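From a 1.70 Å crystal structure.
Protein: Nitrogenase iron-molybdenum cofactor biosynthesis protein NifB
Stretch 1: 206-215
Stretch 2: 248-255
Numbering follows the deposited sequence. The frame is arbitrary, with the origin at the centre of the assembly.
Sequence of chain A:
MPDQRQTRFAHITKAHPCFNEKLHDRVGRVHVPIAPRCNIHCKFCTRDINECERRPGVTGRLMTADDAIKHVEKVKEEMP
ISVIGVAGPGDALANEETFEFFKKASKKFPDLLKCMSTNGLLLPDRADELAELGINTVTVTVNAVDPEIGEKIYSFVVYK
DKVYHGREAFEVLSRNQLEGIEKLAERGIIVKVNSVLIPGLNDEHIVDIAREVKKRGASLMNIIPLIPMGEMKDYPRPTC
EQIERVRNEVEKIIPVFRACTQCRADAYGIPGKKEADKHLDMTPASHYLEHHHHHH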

ATOM      1  N   ILE A 206     -14.635  -6.291   5.890  1.00 44.52           N
ATOM      2  CA  ILE A 206     -13.197  -6.447   6.069  1.00 45.10           C
ATOM      3  C   ILE A 206     -12.799  -7.920   6.084  1.00 42.79           C
ATOM      4  O   ILE A 206     -11.724  -8.271   5.589  1.00 40.94           O
ATOM      5  CB  ILE A 206     -12.739  -5.720   7.347  1.00 46.85           C
ATOM      6  CG1 ILE A 206     -13.180  -4.252   7.320  1.00 42.57           C
ATOM      7  CG2 ILE A 206     -11.242  -5.818   7.508  1.00 46.59           C
ATOM      8  CD1 ILE A 206     -12.497  -3.424   6.284  1.00 38.43           C
ATOM      9  N   VAL A 207     -13.640  -8.807   6.624  1.00 43.59           N
ATOM     10  CA  VAL A 207     -13.257 -10.219   6.629  1.00 47.33           C
ATOM     11  C   VAL A 207     -13.284 -10.793   5.212  1.00 48.12           C
ATOM     12  O   VAL A 207     -12.529 -11.722   4.895  1.00 43.50           O
ATOM     13  CB  VAL A 207     -14.143 -11.037   7.589  1.00 55.30           C
ATOM     14  CG1 VAL A 207     -13.701 -10.830   9.029  1.00 57.85           C
ATOM     15  CG2 VAL A 207     -15.600 -10.663   7.424  1.00 53.84           C
ATOM     16  N   ASP A 208     -14.145 -10.260   4.337  1.00 43.32           N
ATOM     17  CA  ASP A 208     -14.104 -10.656   2.931  1.00 44.96           C
ATOM     18  C   ASP A 208     -12.786 -10.246   2.294  1.00 41.45           C
ATOM     19  O   ASP A 208     -12.183 -11.019   1.536  1.00 40.52           O
ATOM     20  CB  ASP A 208     -15.269 -10.039   2.155  1.00 48.94           C
ATOM     21  CG  ASP A 208     -16.616 -10.389   2.744  1.00 59.48           C
ATOM     22  OD1 ASP A 208     -16.839 -11.581   3.041  1.00 64.26           O
ATOM     23  OD2 ASP A 208     -17.449  -9.470   2.899  1.00 62.58           O
ATOM     24  N   ILE A 209     -12.330  -9.019   2.575  1.00 36.80           N
ATOM     25  CA  ILE A 209     -11.008  -8.601   2.115  1.00 33.31           C
ATOM     26  C   ILE A 209      -9.958  -9.597   2.582  1.00 35.59           C
ATOM     27  O   ILE A 209      -9.139 -10.083   1.795  1.00 33.26           O
ATOM     28  CB  ILE A 209     -10.679  -7.183   2.614  1.00 31.97           C
ATOM     29  CG1 ILE A 209     -11.695  -6.169   2.088  1.00 33.52           C
ATOM     30  CG2 ILE A 209      -9.274  -6.767   2.154  1.00 32.09           C
ATOM     31  CD1 ILE A 209     -11.493  -4.801   2.683  1.00 34.81           C
ATOM     32  N   ALA A 210      -9.976  -9.914   3.878  1.00 34.64           N
ATOM     33  CA  ALA A 210      -8.953 -10.785   4.447  1.00 35.81           C
ATOM     34  C   ALA A 210      -8.944 -12.143   3.762  1.00 37.33           C
ATOM     35  O   ALA A 210      -7.878 -12.669   3.430  1.00 37.53           O
ATOM     36  CB  ALA A 210      -9.176 -10.938   5.951  1.00 36.32           C
ATOM     37  N   ARG A 211     -10.124 -12.729   3.539  1.00 37.24           N
ATOM     38  CA  ARG A 211     -10.172 -14.019   2.854  1.00 38.21           C
ATOM     39  C   ARG A 211      -9.578 -13.913   1.455  1.00 38.23           C
ATOM     40  O   ARG A 211      -8.803 -14.781   1.035  1.00 41.44           O
ATOM     41  CB  ARG A 211     -11.610 -14.534   2.792  1.00 45.40           C
ATOM     42  CG  ARG A 211     -12.160 -15.004   4.119  1.00 54.81           C
ATOM     43  CD  ARG A 211     -13.551 -15.594   3.950  1.00 62.78           C
ATOM     44  NE  ARG A 211     -14.337 -15.462   5.171  1.00 73.83           N
ATOM     45  CZ  ARG A 211     -14.303 -16.330   6.178  1.00 84.04           C
ATOM     46  NH1 ARG A 211     -13.523 -17.403   6.111  1.00 81.14           N
ATOM     47  NH2 ARG A 211     -15.053 -16.127   7.253  1.00 91.48           N
ATOM     48  N   GLU A 212      -9.902 -12.831   0.729  1.00 36.92           N
ATOM     49  CA  GLU A 212      -9.430 -12.695  -0.644  1.00 34.61           C
ATOM     50  C   GLU A 212      -7.921 -12.483  -0.700  1.00 35.08           C
ATOM     51  O   GLU A 212      -7.230 -13.091  -1.527  1.00 34.62           O
ATOM     52  CB  GLU A 212     -10.140 -11.535  -1.342  1.00 37.16           C
ATOM     53  CG  GLU A 212      -9.877 -11.486  -2.832  1.00 41.58           C
ATOM     54  CD  GLU A 212     -10.244 -12.785  -3.540  1.00 54.19           C
ATOM     55  OE1 GLU A 212      -9.483 -13.204  -4.443  1.00 52.67           O
ATOM     56  OE2 GLU A 212     -11.291 -13.381  -3.196  1.00 59.94           O
ATOM     57  N   VAL A 213      -7.388 -11.596   0.143  1.00 29.87           N
ATOM     58  CA  VAL A 213      -5.958 -11.325   0.026  1.00 29.53           C
ATOM     59  C   VAL A 213      -5.153 -12.494   0.581  1.00 29.69           C
ATOM     60  O   VAL A 213      -4.030 -12.739   0.137  1.00 28.90           O
ATOM     61  CB  VAL A 213      -5.565  -9.990   0.691  1.00 31.82           C
ATOM     62  CG1 VAL A 213      -6.335  -8.806   0.044  1.00 28.10           C
ATOM     63  CG2 VAL A 213      -5.752 -10.025   2.220  1.00 28.36           C
ATOM     64  N   LYS A 214      -5.706 -13.238   1.539  1.00 31.19           N
ATOM     65  CA  LYS A 214      -5.025 -14.446   2.005  1.00 32.26           C
ATOM     66  C   LYS A 214      -4.914 -15.464   0.879  1.00 38.18           C
ATOM     67  O   LYS A 214      -3.865 -16.103   0.703  1.00 34.79           O
ATOM     68  CB  LYS A 214      -5.767 -15.043   3.197  1.00 35.65           C
ATOM     69  CG  LYS A 214      -5.211 -16.387   3.645  1.00 40.65           C
ATOM     70  CD  LYS A 214      -4.629 -16.309   5.040  1.00 55.18           C
ATOM     71  CE  LYS A 214      -3.957 -17.623   5.432  1.00 59.01           C
ATOM     72  NZ  LYS A 214      -2.560 -17.680   4.906  1.00 57.14           N
ATOM     73  N   LYS A 215      -5.985 -15.609   0.088  1.00 36.59           N
ATOM     74  CA  LYS A 215      -5.968 -16.516  -1.059  1.00 37.47           C
ATOM     75  C   LYS A 215      -4.909 -16.113  -2.083  1.00 39.71           C
ATOM     76  O   LYS A 215      -4.361 -16.979  -2.779  1.00 40.68           O
ATOM     77  CB  LYS A 215      -7.352 -16.544  -1.713  1.00 42.32           C
ATOM     78  CG  LYS A 215      -7.527 -17.577  -2.813  1.00 57.74           C
ATOM     79  CD  LYS A 215      -8.877 -17.427  -3.513  1.00 67.80           C
ATOM     80  CE  LYS A 215      -9.989 -17.086  -2.529  1.00 74.77           C
ATOM     81  NZ  LYS A 215     -11.344 -17.312  -3.113  1.00 83.88           N
TER
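Stretch 2, residues 248-255: NEVEKIIP

Packing of residues 248-255 of NifB on helical residues 206-215, a helix that continues later in the chain. The first stretch is helical throughout, its backbone tied by i to i+4 hydrogen bonds from Ala210 N to Ile206 O (2.9 Å) through Lys215 N to Arg211 O (3.1 Å). The second stretch enters as the last part of a helix that begins earlier in the chain, and passes into a loop that carries Ile253, Ile254 and Pro255. At this transition Val250 O accepts from both Ile253 N (2.8 Å) and Ile254 N (3.0 Å), and by Ile254 the backbone is extended, with phi/psi of -153/147°. The two segments run in the same general sense: Val207 CA is 5.5 Å from Val250 CA, Arg211 CA is 6.5 Å from Ile253 CA, and Lys214 CA is 6.6 Å from Ile254 CA. No hydrogen bond links them; the contact is made chiefly by aliphatic side chains and buries 484 Å², both sides summed.

At the start of the stretch, the side chain of Ile206 makes its contact through CG2, 3.8 Å from Val250 CG2, while its CD1 end leads away. Val207 follows with a broader contact. Its CG1 methyl lies 3.9 Å from Glu249 CB, 4.1 Å from Val250 CG2 and 4.0 Å from Ile253 CD1, so that a single methyl meets three residues of the second stretch. Asp208 points away and Ile209 is out of reach, as expected where a helix turns its other sides from a partner.

Ala210 sits at the middle of the contact, one turn on from Ile206. Its CA-to-CB bond points toward the second stretch, and three side chains gather round the small methyl: Ala210 CB is 3.8 Å from Val250 CG1, 3.9 Å from Ile253 CG2 and 3.8 Å from Ile254 CG2. Ile253 also reaches the helix backbone here, its CG2 lying 3.8 Å from Ala210 C and 3.8 Å from Arg211 N. With 113 Å² covered, Ile253 contributes more area than any other residue of either stretch.

Arg211 starts sideways, but the end of its chain comes nearer and sets one face of the guanidinium against Ile253 CD1, 4.0 Å from Arg211 CZ. Glu212, one residue on, points away. Val213, an m rotamer, adds a looser apolar contact through its CG2, 4.3 Å from Ile254 CD1.

Lys214 closes the contact. Its CA-to-CB bond points toward the second stretch, and its aliphatic chain lies along the loop, with Lys214 CD 3.9 Å from Ile254 CB and 3.1 Å from Ile253 O. The latter is a close carbon-to-oxygen approach, not a hydrogen bond; the lysine's chi2 of 115° lies between wells. Lys215 is out of reach; its NZ makes a long salt bridge within the helix to Glu212 OE2 (3.9 Å).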

ATOM      1  N   ASN A 248     -10.174  -8.817  15.741  1.00 51.96           N
ATOM      2  CA  ASN A 248     -10.293 -10.168  16.282  1.00 51.33           C
ATOM      3  C   ASN A 248     -10.905 -11.121  15.266  1.00 54.86           C
ATOM      4  O   ASN A 248     -10.499 -12.285  15.176  1.00 59.14           O
ATOM      5  CB  ASN A 248     -11.120 -10.144  17.567  1.00 65.36           C
ATOM      6  CG  ASN A 248     -10.400  -9.450  18.704  1.00 72.71           C
ATOM      7  OD1 ASN A 248      -9.175  -9.329  18.691  1.00 72.84           O
ATOM      8  ND2 ASN A 248     -11.156  -8.988  19.695  1.00 79.75           N
ATOM      9  N   GLU A 249     -11.882 -10.649  14.491  1.00 49.62           N
ATOM     10  CA  GLU A 249     -12.458 -11.487  13.445  1.00 54.06           C
ATOM     11  C   GLU A 249     -11.455 -11.744  12.327  1.00 52.54           C
ATOM     12  O   GLU A 249     -11.335 -12.873  11.841  1.00 56.34           O
ATOM     13  CB  GLU A 249     -13.718 -10.836  12.882  1.00 60.37           C
ATOM     14  CG  GLU A 249     -15.008 -11.535  13.293  1.00 79.29           C
ATOM     15  CD  GLU A 249     -16.122 -11.335  12.282  1.00 92.96           C
ATOM     16  OE1 GLU A 249     -16.389 -10.170  11.913  1.00 98.94           O
ATOM     17  OE2 GLU A 249     -16.726 -12.341  11.849  1.00100.01           O
ATOM     18  N   VAL A 250     -10.743 -10.706  11.892  1.00 54.38           N
ATOM     19  CA  VAL A 250      -9.777 -10.878  10.811  1.00 50.09           C
ATOM     20  C   VAL A 250      -8.675 -11.834  11.233  1.00 44.29           C
ATOM     21  O   VAL A 250      -8.180 -12.626  10.420  1.00 47.24           O
ATOM     22  CB  VAL A 250      -9.225  -9.505  10.374  1.00 43.83           C
ATOM     23  CG1 VAL A 250      -8.084  -9.675   9.379  1.00 47.34           C
ATOM     24  CG2 VAL A 250     -10.330  -8.670   9.767  1.00 51.08           C
ATOM     25  N   GLU A 251      -8.293 -11.793  12.513  1.00 46.81           N
ATOM     26  CA  GLU A 251      -7.226 -12.643  13.029  1.00 48.91           C
ATOM     27  C   GLU A 251      -7.527 -14.127  12.842  1.00 52.84           C
ATOM     28  O   GLU A 251      -6.600 -14.945  12.767  1.00 52.76           O
ATOM     29  CB  GLU A 251      -7.005 -12.336  14.509  1.00 57.72           C
ATOM     30  CG  GLU A 251      -5.589 -12.553  15.005  1.00 68.97           C
ATOM     31  CD  GLU A 251      -5.387 -12.008  16.407  1.00 87.06           C
ATOM     32  OE1 GLU A 251      -6.202 -12.333  17.299  1.00 93.01           O
ATOM     33  OE2 GLU A 251      -4.417 -11.246  16.611  1.00 92.82           O
ATOM     34  N   LYS A 252      -8.805 -14.502  12.779  1.00 56.16           N
ATOM     35  CA  LYS A 252      -9.138 -15.901  12.543  1.00 55.52           C
ATOM     36  C   LYS A 252      -8.826 -16.333  11.117  1.00 57.19           C
ATOM     37  O   LYS A 252      -8.803 -17.540  10.844  1.00 56.56           O
ATOM     38  CB  LYS A 252     -10.615 -16.151  12.859  1.00 57.19           C
ATOM     39  N   ILE A 253      -8.570 -15.379  10.223  1.00 51.77           N
ATOM     40  CA  ILE A 253      -8.328 -15.655   8.818  1.00 47.84           C
ATOM     41  C   ILE A 253      -6.872 -15.420   8.439  1.00 53.68           C
ATOM     42  O   ILE A 253      -6.291 -16.205   7.687  1.00 49.42           O
ATOM     43  CB  ILE A 253      -9.282 -14.811   7.942  1.00 46.74           C
ATOM     44  CG1 ILE A 253     -10.723 -15.321   8.115  1.00 56.92           C
ATOM     45  CG2 ILE A 253      -8.834 -14.776   6.497  1.00 40.66           C
ATOM     46  CD1 ILE A 253     -11.728 -14.225   8.334  1.00 61.22           C
ATOM     47  N   ILE A 254      -6.262 -14.363   8.953  1.00 45.61           N
ATOM     48  CA  ILE A 254      -4.915 -13.958   8.557  1.00 40.93           C
ATOM     49  C   ILE A 254      -4.301 -13.213   9.740  1.00 44.03           C
ATOM     50  O   ILE A 254      -5.038 -12.563  10.497  1.00 48.47           O
ATOM     51  CB  ILE A 254      -4.972 -13.096   7.282  1.00 42.61           C
ATOM     52  CG1 ILE A 254      -3.582 -12.700   6.769  1.00 38.77           C
ATOM     53  CG2 ILE A 254      -5.792 -11.849   7.541  1.00 43.71           C
ATOM     54  CD1 ILE A 254      -3.614 -12.130   5.369  1.00 41.03           C
ATOM     55  N   PRO A 255      -2.987 -13.297   9.969  1.00 42.93           N
ATOM     56  CA  PRO A 255      -2.375 -12.511  11.048  1.00 41.39           C
ATOM     57  C   PRO A 255      -2.676 -11.025  10.902  1.00 43.90           C
ATOM     58  O   PRO A 255      -2.772 -10.493   9.793  1.00 38.57           O
ATOM     59  CB  PRO A 255      -0.881 -12.797  10.886  1.00 43.47           C
ATOM     60  CG  PRO A 255      -0.840 -14.172  10.304  1.00 45.06           C
ATOM     61  CD  PRO A 255      -2.019 -14.228   9.355  1.00 41.83           C
TER